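Local coordinates for protein enolase from the environmental genome shotgun sequencing of the Sargasso Sea (PDB 2QGY) that is of unknown function but binds magnesium and probably belongs to the mandelate racemase/muconate lactonizing enzyme family of the enolase superfamily, at residues A[310-315]-A[342-347]; A[122-127]-A[358-363]. All coordinates share one frame; numbering follows the deposited sequence.

In the fold
Contact 1 is buried, while contact 2 is only partly so and lies farther from the centre of the chain. Contact 1 stays within the barrel region, where helix 309-320 meets strand 345-348, and its chemistry is apolar: a phenyl ring with a leucine methyl over one face and an alanine methyl set obliquely to it, with no direct hydrogen bond. Contact 2 joins parts far apart in sequence, and two backbone hydrogen bonds carry it, with one leucine pair beside them. The centres of contact 1 and contact 2 are about 10 Å apart, and the two touch. Ser312 OG of contact 1 probably hydrogen-bonds to Leu360 O of contact 2, and Glu342 N probably does so to Val363 O. Helix 309-320 also packs against Leu124 and Leu360.

Contact 1: A[310-315]-A[342-347]; sequences SASAML and ELPFDI
Leu315 and Ala311 of helix 309-320 pack on the ring of Phe345, and this is the tight part of the contact. Leu315 CD1 lies over one face of the ring, 3.9 Å from the ring centroid and 29° off the ring normal. This is a CH-pi contact. The methyl is shifted toward the root of the ring, where CD1 of Leu315 comes to 3.4 Å from CG of Phe345. The two side chains cross at about a right angle. CG of Phe345 sits between the backbone N and the carbonyl carbon (chi1 57°), and this torsion places the ring atom nearest Leu315 CD1. One helical turn earlier, Ala311 CB approaches the far end of the ring obliquely, 3.8 Å from Phe345 CE2. The elements joined are a helix of the C-terminal enolase-like barrel domain and strand 345-348, which pairs antiparallel with strand 351-354. Leu315 also touches Ala352 and Ile354 of that second strand. The polar side of the contact is looser. Ser312 has OG anti to its backbone N (chi1 -176°), and this OG lies 3.6 Å from Pro344 CG. The same hydroxyl is hydrogen-bonded to Leu360 O. A water donates to Ser312 OG at 3.0 Å. It also makes a weak, long bond to Pro344 O, at 3.4 Å.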
loop_
_atom_site.group_PDB
_atom_site.type_symbol
_atom_site.label_atom_id
_atom_site.label_comp_id
_atom_site.label_asym_id
_atom_site.label_seq_id
_atom_site.Cartn_x
_atom_site.Cartn_y
_atom_site.Cartn_z
ATOM N N SER A 310 11.645 5.780 -16.300
ATOM C CA SER A 310 12.008 4.766 -15.277
ATOM C C SER A 310 13.349 4.096 -15.565
ATOM O O SER A 310 14.188 3.969 -14.655
ATOM C CB SER A 310 10.940 3.695 -15.174
ATOM O OG SER A 310 9.735 4.226 -14.675
ATOM N N ALA A 311 13.565 3.659 -16.802
ATOM C CA ALA A 311 14.851 3.004 -17.114
ATOM C C ALA A 311 16.028 3.950 -16.869
ATOM O O ALA A 311 17.060 3.535 -16.330
ATOM C CB ALA A 311 14.882 2.400 -18.558
ATOM N N SER A 312 15.901 5.217 -17.263
ATOM C CA SER A 312 17.002 6.159 -17.045
ATOM C C SER A 312 17.304 6.374 -15.574
ATOM O O SER A 312 18.467 6.386 -15.175
ATOM C CB SER A 312 16.717 7.502 -17.711
ATOM O OG SER A 312 17.850 8.340 -17.556
ATOM N N ALA A 313 16.262 6.545 -14.757
ATOM C CA ALA A 313 16.451 6.673 -13.302
ATOM C C ALA A 313 17.156 5.428 -12.753
ATOM O O ALA A 313 18.109 5.530 -11.950
ATOM C CB ALA A 313 15.097 6.857 -12.623
ATOM N N MET A 314 16.715 4.260 -13.200
ATOM C CA MET A 314 17.293 3.008 -12.719
ATOM C C MET A 314 18.791 2.973 -13.043
ATOM O O MET A 314 19.621 2.654 -12.188
ATOM C CB MET A 314 16.580 1.806 -13.373
ATOM C CG MET A 314 17.162 0.386 -13.006
ATOM S SD MET A 314 16.448 -0.992 -13.875
ATOM C CE MET A 314 16.836 -0.595 -15.585
ATOM N N LEU A 315 19.131 3.256 -14.289
ATOM C CA LEU A 315 20.535 3.211 -14.706
ATOM C C LEU A 315 21.381 4.198 -13.922
ATOM O O LEU A 315 22.495 3.858 -13.456
ATOM C CB LEU A 315 20.670 3.426 -16.225
ATOM C CG LEU A 315 19.956 2.411 -17.115
ATOM C CD1 LEU A 315 20.190 2.760 -18.576
ATOM C CD2 LEU A 315 20.429 0.963 -16.801
ATOM N N GLU A 342 13.800 9.737 -27.315
ATOM C CA GLU A 342 15.165 9.492 -27.801
ATOM C C GLU A 342 15.952 9.002 -26.596
ATOM O O GLU A 342 16.461 9.788 -25.796
ATOM C CB GLU A 342 15.755 10.771 -28.431
ATOM C CG GLU A 342 15.010 11.185 -29.706
ATOM C CD GLU A 342 15.344 12.597 -30.247
ATOM O OE1 GLU A 342 14.544 13.083 -31.079
ATOM O OE2 GLU A 342 16.365 13.234 -29.853
ATOM N N LEU A 343 15.994 7.684 -26.429
ATOM C CA LEU A 343 16.446 7.096 -25.158
ATOM C C LEU A 343 17.822 7.577 -24.730
ATOM O O LEU A 343 18.725 7.680 -25.565
ATOM C CB LEU A 343 16.449 5.566 -25.226
ATOM C CG LEU A 343 15.139 4.881 -25.599
ATOM C CD1 LEU A 343 15.319 3.365 -25.519
ATOM C CD2 LEU A 343 13.993 5.335 -24.709
ATOM N N PRO A 344 17.991 7.881 -23.423
ATOM C CA PRO A 344 19.268 8.449 -22.958
ATOM C C PRO A 344 20.347 7.397 -22.635
ATOM O O PRO A 344 21.289 7.668 -21.880
ATOM C CB PRO A 344 18.844 9.199 -21.696
ATOM C CG PRO A 344 17.761 8.378 -21.132
ATOM C CD PRO A 344 17.022 7.747 -22.316
ATOM N N PHE A 345 20.212 6.207 -23.200
ATOM C CA PHE A 345 21.202 5.165 -23.029
ATOM C C PHE A 345 21.210 4.297 -24.277
ATOM O O PHE A 345 20.237 4.282 -25.037
ATOM C CB PHE A 345 20.865 4.325 -21.774
ATOM C CG PHE A 345 19.487 3.719 -21.811
ATOM C CD1 PHE A 345 19.273 2.464 -22.381
ATOM C CD2 PHE A 345 18.393 4.403 -21.268
ATOM C CE1 PHE A 345 17.962 1.899 -22.435
ATOM C CE2 PHE A 345 17.100 3.842 -21.310
ATOM C CZ PHE A 345 16.892 2.588 -21.898
ATOM N N ASP A 346 22.315 3.573 -24.473
ATOM C CA ASP A 346 22.452 2.575 -25.516
ATOM C C ASP A 346 22.753 1.240 -24.859
ATOM O O ASP A 346 23.642 1.168 -24.006
ATOM C CB ASP A 346 23.628 2.957 -26.410
ATOM C CG ASP A 346 23.311 4.130 -27.298
ATOM O OD1 ASP A 346 22.504 3.932 -28.227
ATOM O OD2 ASP A 346 23.863 5.234 -27.064
ATOM N N ILE A 347 22.007 0.200 -25.221
ATOM C CA ILE A 347 22.302 -1.151 -24.736
ATOM C C ILE A 347 23.343 -1.684 -25.710
ATOM O O ILE A 347 23.086 -1.743 -26.920
ATOM C CB ILE A 347 21.055 -2.073 -24.743
ATOM C CG1 ILE A 347 19.878 -1.463 -23.924
ATOM C CG2 ILE A 347 21.444 -3.555 -24.374
ATOM C CD1 ILE A 347 20.080 -1.246 -22.464
HETATM O O HOH W 1 20.200 6.842 -18.765
#

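Contact 2: A[122-127]-A[358-363]; sequences LPLNSL and AGLGIV
A single beta bridge joins Pro123 to Gly359, at the turn that leads into helix 124-128. It ties segment 122-127, of the N-terminal family region, to the 358-363 loop of the C-terminal barrel-like region. Two backbone hydrogen bonds flank Pro123. Gly359 N donates to Leu122 O at 2.8 Å, and the bond is nearly straight, 169° at the hydrogen. The donor stands above the carbonyl plane. Leu124 N returns a bond to Gly359 O at 3.0 Å, more bent at 153°. Gly359 thus gives its N-H and its carbonyl to the same partner segment. Leu122 O has a second neighbour, Ala358 CA, at 3.6 Å in a CA-H...O contact. Beyond the bridge the contact is apolar. The side chains of Leu124 and Leu360 lie side by side and point the same way. Their CD2 methyls meet, with Leu124 CD2 3.5 Å from Leu360 CD2. Leu124 CB lies 3.7 Å from Gly359 O. Leu124 also packs on Trp113 and Leu360 on Ile110, both of helix 99-120. Asp114 of the same helix accepts a hydrogen bond from Leu360 N. Ala358 to Gly361 form a type II' beta turn, closed by Gly361 N to Ala358 O at 3.0 Å. Glycine at the second position, here Gly359 with its positive phi of 59°, is typical of type II' turns.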
loop_
_atom_site.group_PDB
_atom_site.type_symbol
_atom_site.label_atom_id
_atom_site.label_comp_id
_atom_site.label_asym_id
_atom_site.label_seq_id
_atom_site.Cartn_x
_atom_site.Cartn_y
_atom_site.Cartn_z
ATOM N N LEU A 122 24.248 18.719 -14.399
ATOM C CA LEU A 122 24.943 17.466 -14.211
ATOM C C LEU A 122 24.008 16.276 -14.426
ATOM O O LEU A 122 22.846 16.337 -14.043
ATOM C CB LEU A 122 25.529 17.397 -12.794
ATOM C CG LEU A 122 26.802 18.194 -12.453
ATOM C CD1 LEU A 122 27.122 18.007 -10.979
ATOM C CD2 LEU A 122 27.973 17.743 -13.302
ATOM N N PRO A 123 24.531 15.181 -14.999
ATOM C CA PRO A 123 23.696 13.974 -15.022
ATOM C C PRO A 123 23.374 13.512 -13.605
ATOM O O PRO A 123 24.136 13.773 -12.675
ATOM C CB PRO A 123 24.545 12.943 -15.758
ATOM C CG PRO A 123 25.926 13.510 -15.843
ATOM C CD PRO A 123 25.852 14.977 -15.623
ATOM N N LEU A 124 22.243 12.826 -13.449
ATOM C CA LEU A 124 21.776 12.455 -12.113
ATOM C C LEU A 124 22.827 11.646 -11.331
ATOM O O LEU A 124 23.037 11.866 -10.118
ATOM C CB LEU A 124 20.466 11.675 -12.229
ATOM C CG LEU A 124 19.933 11.076 -10.933
ATOM C CD1 LEU A 124 19.789 12.148 -9.834
ATOM C CD2 LEU A 124 18.607 10.403 -11.230
ATOM N N ASN A 125 23.509 10.730 -12.004
ATOM C CA ASN A 125 24.464 9.885 -11.284
ATOM C C ASN A 125 25.572 10.721 -10.628
ATOM O O ASN A 125 26.032 10.393 -9.535
ATOM C CB ASN A 125 24.978 8.675 -12.089
ATOM C CG ASN A 125 25.606 9.039 -13.452
ATOM O OD1 ASN A 125 25.728 10.194 -13.806
ATOM N ND2 ASN A 125 26.033 8.006 -14.204
ATOM N N SER A 126 25.940 11.823 -11.270
ATOM C CA SER A 126 26.931 12.769 -10.727
ATOM C C SER A 126 26.442 13.541 -9.504
ATOM O O SER A 126 27.260 14.012 -8.689
ATOM C CB SER A 126 27.413 13.729 -11.821
ATOM O OG SER A 126 28.270 13.052 -12.730
ATOM N N LEU A 127 25.117 13.674 -9.359
ATOM C CA LEU A 127 24.514 14.184 -8.138
ATOM C C LEU A 127 24.503 13.145 -7.032
ATOM O O LEU A 127 24.425 13.478 -5.851
ATOM C CB LEU A 127 23.063 14.605 -8.385
ATOM C CG LEU A 127 22.722 15.830 -9.232
ATOM C CD1 LEU A 127 21.269 16.239 -8.894
ATOM C CD2 LEU A 127 23.644 17.016 -9.028
ATOM N N ALA A 358 22.267 16.368 -18.766
ATOM C CA ALA A 358 21.853 16.769 -17.439
ATOM C C ALA A 358 20.635 15.956 -16.948
ATOM O O ALA A 358 19.762 15.583 -17.746
ATOM C CB ALA A 358 21.547 18.270 -17.414
ATOM N N GLY A 359 20.583 15.725 -15.633
ATOM C CA GLY A 359 19.464 15.002 -15.001
ATOM C C GLY A 359 19.328 13.616 -15.594
ATOM O O GLY A 359 20.300 12.894 -15.689
ATOM N N LEU A 360 18.117 13.251 -16.021
ATOM C CA LEU A 360 17.877 11.937 -16.610
ATOM C C LEU A 360 18.070 11.909 -18.112
ATOM O O LEU A 360 17.908 10.860 -18.751
ATOM C CB LEU A 360 16.427 11.499 -16.335
ATOM C CG LEU A 360 16.022 11.428 -14.870
ATOM C CD1 LEU A 360 14.469 11.276 -14.812
ATOM C CD2 LEU A 360 16.738 10.239 -14.218
ATOM N N GLY A 361 18.348 13.066 -18.700
ATOM C CA GLY A 361 18.646 13.092 -20.135
ATOM C C GLY A 361 17.441 12.782 -21.010
ATOM O O GLY A 361 17.599 12.320 -22.144
ATOM N N ILE A 362 16.243 13.054 -20.506
ATOM C CA ILE A 362 15.006 12.694 -21.218
ATOM C C ILE A 362 14.716 13.692 -22.356
ATOM O O ILE A 362 14.683 14.909 -22.148
ATOM C CB ILE A 362 13.804 12.550 -20.247
ATOM C CG1 ILE A 362 14.074 11.411 -19.245
ATOM C CG2 ILE A 362 12.477 12.368 -21.001
ATOM C CD1 ILE A 362 14.186 10.055 -19.864
ATOM N N VAL A 363 14.497 13.143 -23.538
ATOM C CA VAL A 363 14.035 13.896 -24.690
ATOM C C VAL A 363 12.795 13.182 -25.188
ATOM O O VAL A 363 12.894 12.115 -25.785
ATOM C CB VAL A 363 15.111 13.916 -25.813
ATOM C CG1 VAL A 363 14.591 14.641 -27.081
ATOM C CG2 VAL A 363 16.412 14.584 -25.335
#